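Local atomic coordinates of enoyl-CoA hydratase/isomerase (Pseudomonas aeruginosa, PDB entry 3LAO), a protein that probably hydrates the side-chain double bond of a steroid enoyl-CoA thioester, as a member of the enoyl-CoA hydratase/isomerase (crotonase) family. Residues Val14-Arg19 with Leu41-Leu46; His21-Gly26 with Glu55-Ala60; Cys59-Ala64 with Arg199-Ala204; Glu67-Gly72 with Ala111-Cys116; Pro102-Pro107 with Met124-Ile129. One frame throughout, in Å; residues are numbered along the deposited sequence. Where two conformers were deposited one is given.

Strand 14-19 starts the main sheet, and contact 1 closes the first loop by setting helix 38-53 against it. Contact 2 crosses contact 1 along the chain, since 21-26 lies inside that loop and 55-60 beyond it; it pairs strands 22-27 and 59-64, which that helix connects. Contact 3 begins on Cys59 and Ala60, shared with contact 2, and closes the longest loop by bringing helix 196-209 to the sheet. Contacts 4 and 5 are nested within that loop and cross each other: contact 4 joins the loop after strand 59-64 to strands 108-112 and 115-117, while contact 5 ties the approach to strand 108-112 to the segment leaving helix 119-125.

Contact 1: Val14-Arg19 with Leu41-Leu46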
# COMPACT_ATOMS: atom_id res chain seq x y z
N VAL B 14 20.77 -16.33 21.23
CA VAL B 14 21.06 -15.37 20.21
C VAL B 14 22.47 -14.79 20.42
O VAL B 14 22.85 -14.47 21.54
CB VAL B 14 19.88 -14.34 20.27
CG1 VAL B 14 20.32 -12.93 20.21
CG2 VAL B 14 18.78 -14.74 19.22
N THR B 15 23.28 -14.66 19.37
CA THR B 15 24.55 -13.96 19.56
C THR B 15 24.36 -12.45 19.48
O THR B 15 23.44 -11.96 18.81
CB THR B 15 25.62 -14.36 18.54
OG1 THR B 15 25.24 -13.94 17.22
CG2 THR B 15 25.91 -15.90 18.58
N ARG B 16 25.24 -11.71 20.14
CA ARG B 16 25.18 -10.26 20.14
C ARG B 16 26.57 -9.70 19.89
O ARG B 16 27.53 -10.18 20.47
CB ARG B 16 24.69 -9.74 21.49
CG ARG B 16 23.29 -10.18 21.90
CD ARG B 16 23.24 -10.05 23.36
NE ARG B 16 21.94 -9.94 23.97
CZ ARG B 16 21.22 -10.98 24.39
NH1 ARG B 16 21.67 -12.24 24.18
NH2 ARG B 16 20.05 -10.75 25.00
N GLU B 17 26.67 -8.70 19.03
CA GLU B 17 27.95 -8.04 18.82
C GLU B 17 27.79 -6.57 18.47
O GLU B 17 26.96 -6.20 17.64
CB GLU B 17 28.79 -8.75 17.75
CG GLU B 17 30.02 -7.94 17.31
CD GLU B 17 30.68 -8.44 15.99
OE1 GLU B 17 30.26 -9.51 15.47
OE2 GLU B 17 31.62 -7.74 15.49
N GLN B 18 28.57 -5.73 19.14
CA GLN B 18 28.65 -4.32 18.80
C GLN B 18 29.77 -4.21 17.83
O GLN B 18 30.88 -4.68 18.10
CB GLN B 18 28.95 -3.50 20.05
CG GLN B 18 28.84 -2.00 19.89
CD GLN B 18 27.39 -1.55 19.86
OE1 GLN B 18 26.63 -1.87 20.79
NE2 GLN B 18 26.98 -0.83 18.77
N ARG B 19 29.50 -3.65 16.66
CA ARG B 19 30.54 -3.39 15.70
C ARG B 19 30.46 -1.93 15.18
O ARG B 19 29.75 -1.63 14.22
CB ARG B 19 30.45 -4.42 14.59
CG ARG B 19 31.64 -4.43 13.68
CD ARG B 19 31.43 -5.33 12.49
NE ARG B 19 31.29 -6.71 12.92
CZ ARG B 19 31.13 -7.73 12.08
NH1 ARG B 19 31.09 -7.52 10.76
NH2 ARG B 19 30.99 -8.96 12.55
N LEU B 41 12.99 -16.99 21.69
CA LEU B 41 12.11 -15.83 21.64
C LEU B 41 12.46 -14.78 22.72
O LEU B 41 12.47 -13.58 22.48
CB LEU B 41 10.64 -16.27 21.82
CG LEU B 41 10.11 -17.10 20.66
CD1 LEU B 41 8.85 -17.87 21.02
CD2 LEU B 41 9.85 -16.19 19.46
N ALA B 42 12.75 -15.25 23.93
CA ALA B 42 13.03 -14.35 25.00
C ALA B 42 14.37 -13.69 24.77
O ALA B 42 14.55 -12.47 24.98
CB ALA B 42 13.04 -15.10 26.30
N ASP B 43 15.32 -14.50 24.32
CA ASP B 43 16.65 -13.98 24.12
C ASP B 43 16.73 -12.96 22.97
O ASP B 43 17.37 -11.92 23.12
CB ASP B 43 17.66 -15.12 23.98
CG ASP B 43 19.07 -14.67 24.27
OD1 ASP B 43 19.27 -13.77 25.13
OD2 ASP B 43 19.98 -15.21 23.65
N LEU B 44 16.08 -13.24 21.84
CA LEU B 44 15.92 -12.30 20.74
C LEU B 44 15.23 -10.96 21.20
O LEU B 44 15.72 -9.88 20.91
CB LEU B 44 15.20 -12.94 19.52
CG LEU B 44 14.84 -12.00 18.32
CD1 LEU B 44 16.09 -11.30 17.78
CD2 LEU B 44 14.15 -12.70 17.16
N ALA B 45 14.11 -11.05 21.92
CA ALA B 45 13.47 -9.86 22.46
C ALA B 45 14.38 -9.08 23.41
O ALA B 45 14.38 -7.85 23.37
CB ALA B 45 12.18 -10.20 23.14
N LEU B 46 15.17 -9.78 24.23
CA LEU B 46 16.17 -9.11 25.09
C LEU B 46 17.30 -8.43 24.33
O LEU B 46 17.74 -7.35 24.71
CB LEU B 46 16.75 -10.06 26.14
CG LEU B 46 15.82 -10.35 27.32
CD1 LEU B 46 16.47 -11.34 28.29
CD2 LEU B 46 15.40 -9.09 28.07
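Asp43, on helix 38-53, the crossover helix between strands 22-27 and 59-64 of the crotonase fold, receives both a backbone N-H of Val14 and the guanidinium of Arg16. Strand 14-19 is an outer strand of the main sheet within the chain, and the short helical segment 41-46 runs nearly parallel to it, the axes 8.6 Å apart at an angle of 16°. In Asp43, CG stands anti to the backbone N (chi1 -160°), and from there the carboxylate divides its work. OD2 accepts the N-H of Val14, with Val14 N to Asp43 OD2 at 2.8 Å, on its anti side.

Arg16 can be followed outward from CB: the side chain touches Ala47, its chain is extended from CG to NE, and NE forms a salt bridge to Glu50. CZ lies 3.5 Å from Asp43 OD1, and the two terminal nitrogens share that oxygen end-on: Arg16 NH1 comes on the syn side at 3.0 Å from Asp43 OD1, and Arg16 NH2 approaches it from above the carboxylate plane at 3.1 Å. Both arrive from one face of the carboxylate, whose plane is turned 50° from that of the guanidinium. One arginine thus bridges two acids of helix 38-53, which would favour their charged forms. The apolar half of the contact is small and buried. Val14 CG2 lies 4.0 Å from Leu44 CB, while Val14 CG1 rests on Ile25 of the adjoining strand. Leu46 CB meets the guanidinium edge, 3.6 Å from Arg16 NH2.

Contact 2: His21-Gly26 with Glu55-Ala60; sequences HLFLIG and EESRCA
His21 and Arg58 run alongside each other in the same direction at the exposed end of a parallel strand pair. The guanidinium stacks on the imidazole, centres 4.1 Å apart and planes at 25°; the Arg58 chain, extended from CG to NE, carries NE over the middle of the ring. Arg58 CD adds a CH-pi contact. At the ring's edge, His21 CD2 meets Glu56 O at 3.2 Å; the side chain of Glu56 is poorly ordered. Arg58 NH1 has a further partner in Ala208 O.

The inner part is tight and backbone-led. Arg58 N donates to His21 O at 2.7 Å with an almost straight bond (175°), and Phe23 N donates to Cys59 O at 2.8 Å. Leu22 pairs with Cys59 on one face of the sheet, Leu22 CD2 reaching Cys59 CB at 4.2 Å; on the other, Phe23 pairs with Ala60, and Ser57 OG, hydrogen-bonded to Ser54 OG and Gln18 NE2, lies 3.6 Å from Phe23 CD2.

These strands are the two arms of a beta-alpha-beta crossover: helix 38-53 packs on the Phe23 and Ala60 face, helix 196-209 on the Leu22 and Cys59 face, and strands 14-19 and 108-112 continue the sheet.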
# COMPACT_ATOMS: atom_id res chain seq x y z
N HIS B 21 28.93 1.48 15.09
CA HIS B 21 27.55 1.87 15.34
C HIS B 21 26.55 0.75 15.00
O HIS B 21 25.32 0.94 15.07
CB HIS B 21 27.20 3.19 14.58
CG HIS B 21 27.95 4.38 15.08
ND1 HIS B 21 28.65 5.22 14.24
CD2 HIS B 21 28.16 4.84 16.34
CE1 HIS B 21 29.24 6.16 14.96
NE2 HIS B 21 28.96 5.95 16.24
N LEU B 22 27.05 -0.42 14.59
CA LEU B 22 26.14 -1.52 14.24
C LEU B 22 25.95 -2.52 15.40
O LEU B 22 26.90 -2.83 16.14
CB LEU B 22 26.64 -2.27 13.01
CG LEU B 22 26.91 -1.44 11.75
CD1 LEU B 22 27.08 -2.35 10.60
CD2 LEU B 22 25.76 -0.44 11.50
N PHE B 23 24.72 -2.99 15.55
CA PHE B 23 24.40 -3.93 16.62
C PHE B 23 24.00 -5.25 15.93
O PHE B 23 22.94 -5.34 15.27
CB PHE B 23 23.30 -3.37 17.55
CG PHE B 23 23.09 -4.18 18.81
CD1 PHE B 23 22.18 -5.20 18.84
CD2 PHE B 23 23.84 -3.94 19.93
CE1 PHE B 23 22.04 -5.98 19.98
CE2 PHE B 23 23.69 -4.70 21.06
CZ PHE B 23 22.78 -5.73 21.07
N LEU B 24 24.86 -6.26 16.03
CA LEU B 24 24.60 -7.52 15.32
C LEU B 24 23.94 -8.60 16.18
O LEU B 24 24.45 -8.95 17.23
CB LEU B 24 25.87 -8.08 14.67
CG LEU B 24 26.42 -7.37 13.43
CD1 LEU B 24 26.46 -5.91 13.57
CD2 LEU B 24 27.82 -7.86 13.17
N ILE B 25 22.82 -9.12 15.72
CA ILE B 25 22.06 -10.15 16.44
C ILE B 25 21.94 -11.38 15.55
O ILE B 25 21.41 -11.31 14.43
CB ILE B 25 20.67 -9.63 16.84
CG1 ILE B 25 20.79 -8.31 17.63
CG2 ILE B 25 19.89 -10.63 17.65
CD1 ILE B 25 19.43 -7.69 18.01
N GLY B 26 22.48 -12.51 16.02
CA GLY B 26 22.41 -13.74 15.27
C GLY B 26 21.64 -14.87 15.94
O GLY B 26 21.97 -15.27 17.06
N GLU B 55 22.81 3.53 23.35
CA GLU B 55 23.08 4.87 22.89
C GLU B 55 23.80 5.01 21.56
O GLU B 55 23.47 5.90 20.79
CB GLU B 55 23.93 5.57 23.95
CG GLU B 55 23.23 5.72 25.29
CD GLU B 55 22.01 6.63 25.20
OE1 GLU B 55 21.11 6.37 24.37
OE2 GLU B 55 21.96 7.61 25.98
N GLU B 56 24.79 4.16 21.31
CA GLU B 56 25.67 4.29 20.16
C GLU B 56 25.38 3.27 19.06
O GLU B 56 26.11 3.19 18.08
CB GLU B 56 27.14 4.14 20.58
CG GLU B 56 27.36 3.94 22.08
CD GLU B 56 27.27 2.48 22.53
OE1 GLU B 56 26.69 2.23 23.62
OE2 GLU B 56 27.78 1.59 21.81
N SER B 57 24.35 2.48 19.23
CA SER B 57 23.99 1.62 18.13
C SER B 57 23.03 2.45 17.28
O SER B 57 22.12 3.07 17.80
CB SER B 57 23.32 0.35 18.64
OG SER B 57 24.20 -0.36 19.51
N ARG B 58 23.29 2.50 15.99
CA ARG B 58 22.48 3.30 15.11
C ARG B 58 21.68 2.43 14.20
O ARG B 58 20.72 2.90 13.60
CB ARG B 58 23.35 4.21 14.27
CG ARG B 58 23.88 5.36 15.06
CD ARG B 58 24.89 6.14 14.23
NE ARG B 58 25.60 7.16 14.99
CZ ARG B 58 25.97 8.33 14.47
NH1 ARG B 58 25.66 8.63 13.21
NH2 ARG B 58 26.62 9.22 15.21
N CYS B 59 22.06 1.17 14.10
CA CYS B 59 21.30 0.24 13.31
C CYS B 59 21.58 -1.20 13.80
O CYS B 59 22.68 -1.56 14.23
CB CYS B 59 21.70 0.40 11.85
SG CYS B 59 20.64 -0.45 10.64
N ALA B 60 20.55 -2.03 13.77
CA ALA B 60 20.70 -3.40 14.19
C ALA B 60 20.69 -4.29 12.94
O ALA B 60 19.93 -4.04 12.00
CB ALA B 60 19.55 -3.74 15.11

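Contact 3: Cys59-Ala64 with Arg199-Ala204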
# COMPACT_ATOMS: atom_id res chain seq x y z
N CYS B 59 22.06 1.17 14.10
CA CYS B 59 21.30 0.24 13.31
C CYS B 59 21.58 -1.20 13.80
O CYS B 59 22.68 -1.56 14.23
CB CYS B 59 21.70 0.40 11.85
SG CYS B 59 20.64 -0.45 10.64
N ALA B 60 20.55 -2.03 13.77
CA ALA B 60 20.70 -3.40 14.19
C ALA B 60 20.69 -4.29 12.94
O ALA B 60 19.93 -4.04 12.00
CB ALA B 60 19.55 -3.74 15.11
N VAL B 61 21.54 -5.31 12.91
CA VAL B 61 21.44 -6.30 11.83
C VAL B 61 21.05 -7.67 12.39
O VAL B 61 21.80 -8.28 13.19
CB VAL B 61 22.75 -6.44 11.07
CG1 VAL B 61 22.58 -7.42 9.95
CG2 VAL B 61 23.21 -5.06 10.57
N LEU B 62 19.87 -8.14 12.01
CA LEU B 62 19.42 -9.46 12.41
C LEU B 62 19.77 -10.47 11.34
O LEU B 62 19.41 -10.29 10.21
CB LEU B 62 17.92 -9.49 12.62
CG LEU B 62 17.24 -10.84 12.88
CD1 LEU B 62 17.65 -11.51 14.21
CD2 LEU B 62 15.78 -10.57 12.90
N PHE B 63 20.50 -11.52 11.71
CA PHE B 63 20.86 -12.59 10.79
C PHE B 63 20.78 -13.97 11.52
O PHE B 63 20.45 -14.08 12.73
CB PHE B 63 22.27 -12.32 10.23
CG PHE B 63 23.37 -12.56 11.22
CD1 PHE B 63 23.61 -11.65 12.23
CD2 PHE B 63 24.11 -13.74 11.17
CE1 PHE B 63 24.65 -11.87 13.19
CE2 PHE B 63 25.14 -13.99 12.13
CZ PHE B 63 25.41 -13.04 13.13
N ALA B 64 21.06 -15.04 10.77
CA ALA B 64 21.00 -16.40 11.31
C ALA B 64 22.34 -17.10 11.09
O ALA B 64 22.91 -17.04 9.98
CB ALA B 64 19.84 -17.21 10.68
N ARG B 199 25.96 -7.84 2.44
CA ARG B 199 25.11 -6.86 1.79
C ARG B 199 24.23 -6.14 2.80
O ARG B 199 24.15 -4.92 2.80
CB ARG B 199 24.26 -7.53 0.74
CG ARG B 199 23.59 -6.55 -0.14
CD ARG B 199 24.61 -5.59 -0.74
NE ARG B 199 23.93 -4.43 -1.29
CZ ARG B 199 24.49 -3.56 -2.11
NH1 ARG B 199 25.75 -3.72 -2.51
NH2 ARG B 199 23.77 -2.52 -2.56
N ALA B 200 23.58 -6.91 3.68
CA ALA B 200 22.85 -6.32 4.78
C ALA B 200 23.69 -5.32 5.58
O ALA B 200 23.24 -4.23 5.92
CB ALA B 200 22.26 -7.43 5.71
N LEU B 201 24.94 -5.70 5.86
CA LEU B 201 25.90 -4.81 6.52
C LEU B 201 26.13 -3.48 5.77
O LEU B 201 26.07 -2.42 6.36
CB LEU B 201 27.23 -5.54 6.79
CG LEU B 201 27.16 -6.44 8.01
CD1 LEU B 201 28.42 -7.30 8.26
CD2 LEU B 201 26.86 -5.57 9.21
N GLU B 202 26.39 -3.54 4.47
CA GLU B 202 26.55 -2.31 3.72
C GLU B 202 25.33 -1.36 3.88
O GLU B 202 25.50 -0.15 4.05
CB GLU B 202 26.76 -2.63 2.24
CG GLU B 202 27.66 -3.80 1.98
CD GLU B 202 28.05 -3.92 0.51
OE1 GLU B 202 27.75 -3.00 -0.27
OE2 GLU B 202 28.68 -4.94 0.14
N TYR B 203 24.11 -1.90 3.81
CA TYR B 203 22.90 -1.10 4.00
C TYR B 203 22.84 -0.48 5.37
O TYR B 203 22.37 0.63 5.52
CB TYR B 203 21.61 -1.94 3.81
CG TYR B 203 21.19 -2.12 2.37
CD1 TYR B 203 20.56 -1.07 1.67
CD2 TYR B 203 21.40 -3.33 1.70
CE1 TYR B 203 20.17 -1.23 0.33
CE2 TYR B 203 20.98 -3.51 0.35
CZ TYR B 203 20.38 -2.44 -0.32
OH TYR B 203 19.99 -2.59 -1.63
N ALA B 204 23.27 -1.25 6.37
CA ALA B 204 23.21 -0.82 7.76
C ALA B 204 24.26 0.23 8.02
O ALA B 204 24.01 1.18 8.74
CB ALA B 204 23.43 -2.00 8.70
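Cys59 and Val61 meet helix 196-209 through Ala204, whose methyl sits between them. The two residues alternate with Ala60 along strand 59-64, so their side chains share the face of the sheet that the helix packs on. Strand and helix segments run nearly antiparallel, at 167° between their N-to-C directions, with axes 8.9 Å apart at closest approach.

At Cys59 the sulfur stands anti to the backbone N (chi1 -169°), and Cys59 SG comes to 3.7 Å from Ala204 CB. Ala60 turns to the opposite face, where Leu108 of the next strand touches it. Val61 carries the larger share of the contact and divides it between its two methyls. Val61 CG2 touches Ala204 CB at 3.6 Å and Leu201 CD2 at 3.9 Å; Val61 CG1, anti to the backbone N, faces Ala200 CB at 4.3 Å. Leu201 starts out turned from the strand, but its end returns, crossing Val61 at about a right angle and bringing CD2 to the valine methyl. Farther on, Phe63 shares this side of the strand, and its side chain touches Leu197, one turn before Leu201.

This is the helix-on-sheet packing of an alpha/beta layer in the crotonase fold. Ala200 and Ala204, one turn apart, turn methyls to the sheet, consistent with the close approach of helix and strand; Leu22 and Val109 on the flanking strands meet them too. The side chains meet through carbon and sulfur, with no hydrogen bond between the two segments, so the union rests on apolar packing and the burial of small side chains.

Contact 4: Glu67-Gly72 with Ala111-Cys116; sequences EHFTAG and AVQGTC
Phe69 and Val112 meet with the phenylalanine's CG anti to its backbone N (chi1 -172°) and the valine's CG1 anti to its own carbonyl carbon (chi1 -56°). Val112 CG1 lies over the ring that Phe69 CG carries, 3.5 Å from the Phe69 centroid and only 4° off the normal, a CH-pi contact over the middle of the face. Cys116 SG approaches the same ring obliquely, 3.8 Å from Phe69 CD2, in a sulfur-aromatic contact. Ala111 O also lies obliquely, near Phe69 CD1.

The backbones are joined by two bonds: Phe69 N donates to Gln113 O at 2.8 Å and Thr70 N to Thr115 O at 3.0 Å. They pin the loop 67-72, which follows strand 59-64 of the crotonase fold, to strands 108-112 and 115-117. Its Phe-Thr-Ala-Gly sequence is consistent with the family loop that in relatives supplies a backbone N-H to the oxyanion hole. Thr70 OG1 closes an ST turn by accepting from Gly72 N at 3.0 Å, and also bonds Asn34 O.

Gln113 CG lies 3.3 Å from Glu67 O, and the amide NE2 of Gln113 goes to Gly66 O and Ala64 O. Gly114, with positive phi, passes close to the same carbonyl, Gly114 CA 3.5 Å from Glu67 O in a CA-H...O contact. The imidazole of His68 crosses Thr115 obliquely, with His68 ND1 3.2 Å from Thr115 CB.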
# COMPACT_ATOMS: atom_id res chain seq x y z
N GLU B 67 22.75 -22.50 7.92
CA GLU B 67 22.33 -22.49 6.52
C GLU B 67 20.87 -22.07 6.40
O GLU B 67 20.35 -21.90 5.31
CB GLU B 67 22.54 -23.88 5.88
CG GLU B 67 24.02 -24.30 5.74
CD GLU B 67 24.22 -25.81 5.45
OE1 GLU B 67 23.71 -26.65 6.23
OE2 GLU B 67 24.91 -26.15 4.46
N HIS B 68 20.22 -21.88 7.54
CA HIS B 68 18.79 -21.64 7.56
C HIS B 68 18.35 -20.52 8.45
O HIS B 68 18.61 -20.53 9.64
CB HIS B 68 18.08 -22.93 7.95
CG HIS B 68 18.29 -24.03 6.97
ND1 HIS B 68 17.67 -24.05 5.73
CD2 HIS B 68 19.12 -25.10 7.00
CE1 HIS B 68 18.09 -25.11 5.06
NE2 HIS B 68 18.96 -25.77 5.81
N PHE B 69 17.66 -19.55 7.88
CA PHE B 69 17.17 -18.45 8.68
C PHE B 69 16.27 -18.94 9.83
O PHE B 69 16.63 -18.79 10.99
CB PHE B 69 16.49 -17.40 7.83
CG PHE B 69 16.14 -16.16 8.60
CD1 PHE B 69 17.13 -15.33 9.06
CD2 PHE B 69 14.82 -15.82 8.84
CE1 PHE B 69 16.82 -14.20 9.79
CE2 PHE B 69 14.50 -14.68 9.53
CZ PHE B 69 15.51 -13.88 10.01
N THR B 70 15.12 -19.54 9.52
CA THR B 70 14.32 -20.18 10.57
C THR B 70 13.28 -21.16 10.04
O THR B 70 12.64 -20.90 9.02
CB THR B 70 13.60 -19.17 11.50
OG1 THR B 70 12.91 -19.89 12.52
CG2 THR B 70 12.58 -18.39 10.74
N ALA B 71 13.12 -22.29 10.74
CA ALA B 71 12.07 -23.26 10.40
C ALA B 71 10.74 -22.87 11.03
O ALA B 71 9.75 -23.58 10.88
CB ALA B 71 12.46 -24.68 10.82
N GLY B 72 10.72 -21.73 11.72
CA GLY B 72 9.50 -21.27 12.37
C GLY B 72 9.49 -21.59 13.87
O GLY B 72 10.53 -21.79 14.48
N ALA B 111 19.08 -10.03 7.24
CA ALA B 111 19.63 -10.94 6.21
C ALA B 111 19.08 -12.36 6.37
O ALA B 111 19.18 -12.93 7.45
CB ALA B 111 21.17 -10.95 6.29
N VAL B 112 18.53 -12.94 5.30
CA VAL B 112 17.96 -14.29 5.34
C VAL B 112 18.47 -15.23 4.24
O VAL B 112 18.64 -14.83 3.09
CB VAL B 112 16.45 -14.28 5.15
CG1 VAL B 112 15.75 -13.39 6.17
CG2 VAL B 112 16.17 -13.83 3.81
N GLN B 113 18.59 -16.50 4.60
CA GLN B 113 19.08 -17.53 3.69
C GLN B 113 18.42 -18.87 3.94
O GLN B 113 18.01 -19.19 5.08
CB GLN B 113 20.59 -17.73 3.88
CG GLN B 113 20.96 -18.62 5.08
CD GLN B 113 20.97 -17.89 6.41
OE1 GLN B 113 20.08 -17.08 6.71
NE2 GLN B 113 21.98 -18.20 7.25
N GLY B 114 18.36 -19.66 2.88
CA GLY B 114 17.87 -21.03 2.96
C GLY B 114 16.38 -21.19 3.17
O GLY B 114 15.60 -21.16 2.22
N THR B 115 16.00 -21.39 4.42
CA THR B 115 14.65 -21.72 4.82
C THR B 115 14.07 -20.61 5.68
O THR B 115 14.74 -20.11 6.57
CB THR B 115 14.64 -23.04 5.61
OG1 THR B 115 14.37 -24.13 4.74
CG2 THR B 115 13.59 -23.01 6.68
N CYS B 116 12.83 -20.24 5.40
CA CYS B 116 12.20 -19.11 6.07
C CYS B 116 10.72 -19.36 6.31
O CYS B 116 9.86 -18.75 5.67
CB CYS B 116 12.39 -17.83 5.26
SG CYS B 116 12.13 -16.30 6.20

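Contact 5: Pro102-Pro107 with Met124-Ile129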
# COMPACT_ATOMS: atom_id res chain seq x y z
N PRO B 102 6.49 -2.45 23.86
CA PRO B 102 6.78 -1.29 23.00
C PRO B 102 7.40 -1.68 21.67
O PRO B 102 8.09 -2.69 21.54
CB PRO B 102 7.83 -0.53 23.80
CG PRO B 102 8.55 -1.63 24.61
CD PRO B 102 7.64 -2.81 24.72
N ARG B 103 7.19 -0.82 20.69
CA ARG B 103 7.69 -1.01 19.36
C ARG B 103 9.13 -0.48 19.34
O ARG B 103 9.48 0.44 20.11
CB ARG B 103 6.78 -0.24 18.40
CG ARG B 103 7.36 0.12 17.05
CD ARG B 103 6.91 1.52 16.62
NE ARG B 103 5.46 1.67 16.42
CZ ARG B 103 4.80 2.83 16.43
NH1 ARG B 103 5.44 3.98 16.67
NH2 ARG B 103 3.48 2.83 16.22
N ARG B 104 9.97 -1.07 18.49
CA ARG B 104 11.29 -0.51 18.28
C ARG B 104 11.17 0.93 17.81
O ARG B 104 10.11 1.39 17.38
CB ARG B 104 12.11 -1.32 17.27
CG ARG B 104 11.58 -1.28 15.84
CD ARG B 104 12.40 -2.23 14.91
NE ARG B 104 11.70 -2.34 13.63
CZ ARG B 104 11.95 -1.58 12.57
NH1 ARG B 104 12.92 -0.66 12.63
NH2 ARG B 104 11.26 -1.73 11.43
N SER B 105 12.26 1.66 17.87
CA SER B 105 12.23 3.02 17.41
C SER B 105 13.51 3.35 16.66
O SER B 105 13.73 4.49 16.33
CB SER B 105 12.06 3.94 18.62
OG SER B 105 13.13 3.76 19.51
N LYS B 106 14.36 2.36 16.44
CA LYS B 106 15.58 2.48 15.65
C LYS B 106 15.55 1.44 14.53
O LYS B 106 14.72 0.55 14.54
CB LYS B 106 16.80 2.28 16.53
CG LYS B 106 16.94 3.33 17.58
CD LYS B 106 18.37 3.32 18.13
CE LYS B 106 18.52 2.52 19.40
NZ LYS B 106 19.98 2.42 19.71
N PRO B 107 16.44 1.58 13.54
CA PRO B 107 16.32 0.80 12.31
C PRO B 107 16.73 -0.63 12.44
O PRO B 107 17.61 -0.94 13.20
CB PRO B 107 17.29 1.52 11.34
CG PRO B 107 17.35 2.90 11.86
CD PRO B 107 17.30 2.77 13.36
N MSE B 124 10.85 -11.06 9.08
CA MSE B 124 11.48 -10.31 8.01
C MSE B 124 10.72 -9.03 7.63
O MSE B 124 11.34 -8.02 7.29
CB MSE B 124 11.61 -11.21 6.80
CG MSE B 124 12.47 -10.64 5.75
SE MSE B 124 12.42 -11.80 4.21
CE MSE B 124 10.58 -11.52 3.65
N LEU B 125 9.40 -9.07 7.67
CA LEU B 125 8.61 -7.90 7.23
C LEU B 125 8.52 -6.82 8.31
O LEU B 125 7.96 -5.78 8.08
CB LEU B 125 7.20 -8.30 6.85
CG LEU B 125 7.05 -9.29 5.70
CD1 LEU B 125 5.61 -9.83 5.63
CD2 LEU B 125 7.48 -8.59 4.42
N ASN B 126 9.05 -7.11 9.49
CA ASN B 126 9.08 -6.15 10.54
C ASN B 126 10.35 -5.31 10.46
O ASN B 126 10.59 -4.42 11.26
CB ASN B 126 9.01 -6.87 11.87
CG ASN B 126 8.77 -5.92 13.03
OD1 ASN B 126 7.72 -5.27 13.09
ND2 ASN B 126 9.74 -5.82 13.94
N ALA B 127 11.19 -5.60 9.50
CA ALA B 127 12.44 -4.89 9.35
C ALA B 127 12.33 -3.76 8.30
O ALA B 127 11.34 -3.66 7.58
CB ALA B 127 13.52 -5.85 8.95
N ASP B 128 13.35 -2.92 8.21
CA ASP B 128 13.35 -1.82 7.24
C ASP B 128 14.06 -2.13 5.94
O ASP B 128 13.79 -1.52 4.93
CB ASP B 128 13.98 -0.65 7.91
CG ASP B 128 13.31 -0.34 9.21
OD1 ASP B 128 12.06 -0.36 9.20
OD2 ASP B 128 14.01 -0.14 10.22
N ILE B 129 14.99 -3.06 5.99
CA ILE B 129 15.71 -3.55 4.83
C ILE B 129 15.86 -5.04 5.03
O ILE B 129 16.23 -5.52 6.13
CB ILE B 129 17.12 -3.02 4.76
CG1 ILE B 129 17.14 -1.48 4.84
CG2 ILE B 129 17.83 -3.61 3.53
CD1 ILE B 129 16.51 -0.76 3.70
O HOH W 1 8.48 -2.99 14.53
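Arg104 and Asp128 reach toward each other tip to tip, and the guanidinium grips the carboxylate end-on with a bond to each oxygen. Arg104 NH1 donates to Asp128 OD2 at 2.7 Å on its syn side; Arg104 NH2 meets Asp128 OD1, also at 2.7 Å, in a nearly straight bond (169°) from above the carboxylate plane. The two planes are turned 54° apart. Arg104 NH2 also donates to Asn126 O at 2.8 Å, tilted 31° from the guanidinium plane, so this one nitrogen serves both residues. Arg104 NH1 in turn bonds Lys106 O at 2.9 Å, folding the loop back on its own arginine, whose chain is extended from CG to NE.

Farther out, water 1 receives a weak bond from Arg104 NE and donates to Asn126 OD1 at 2.8 Å. The buried carboxylate has further donors: Leu108 N at OD2, and at OD1 the indole of Trp163 of a neighbouring subunit, which extends the network to the interface with that subunit of the homotrimer.

The salt bridge therefore joins the loop leading into strand 108-112 with the turn between helix 119-125 and strand 129-133, while Pro107 packs on helices 196-209 and 212-222.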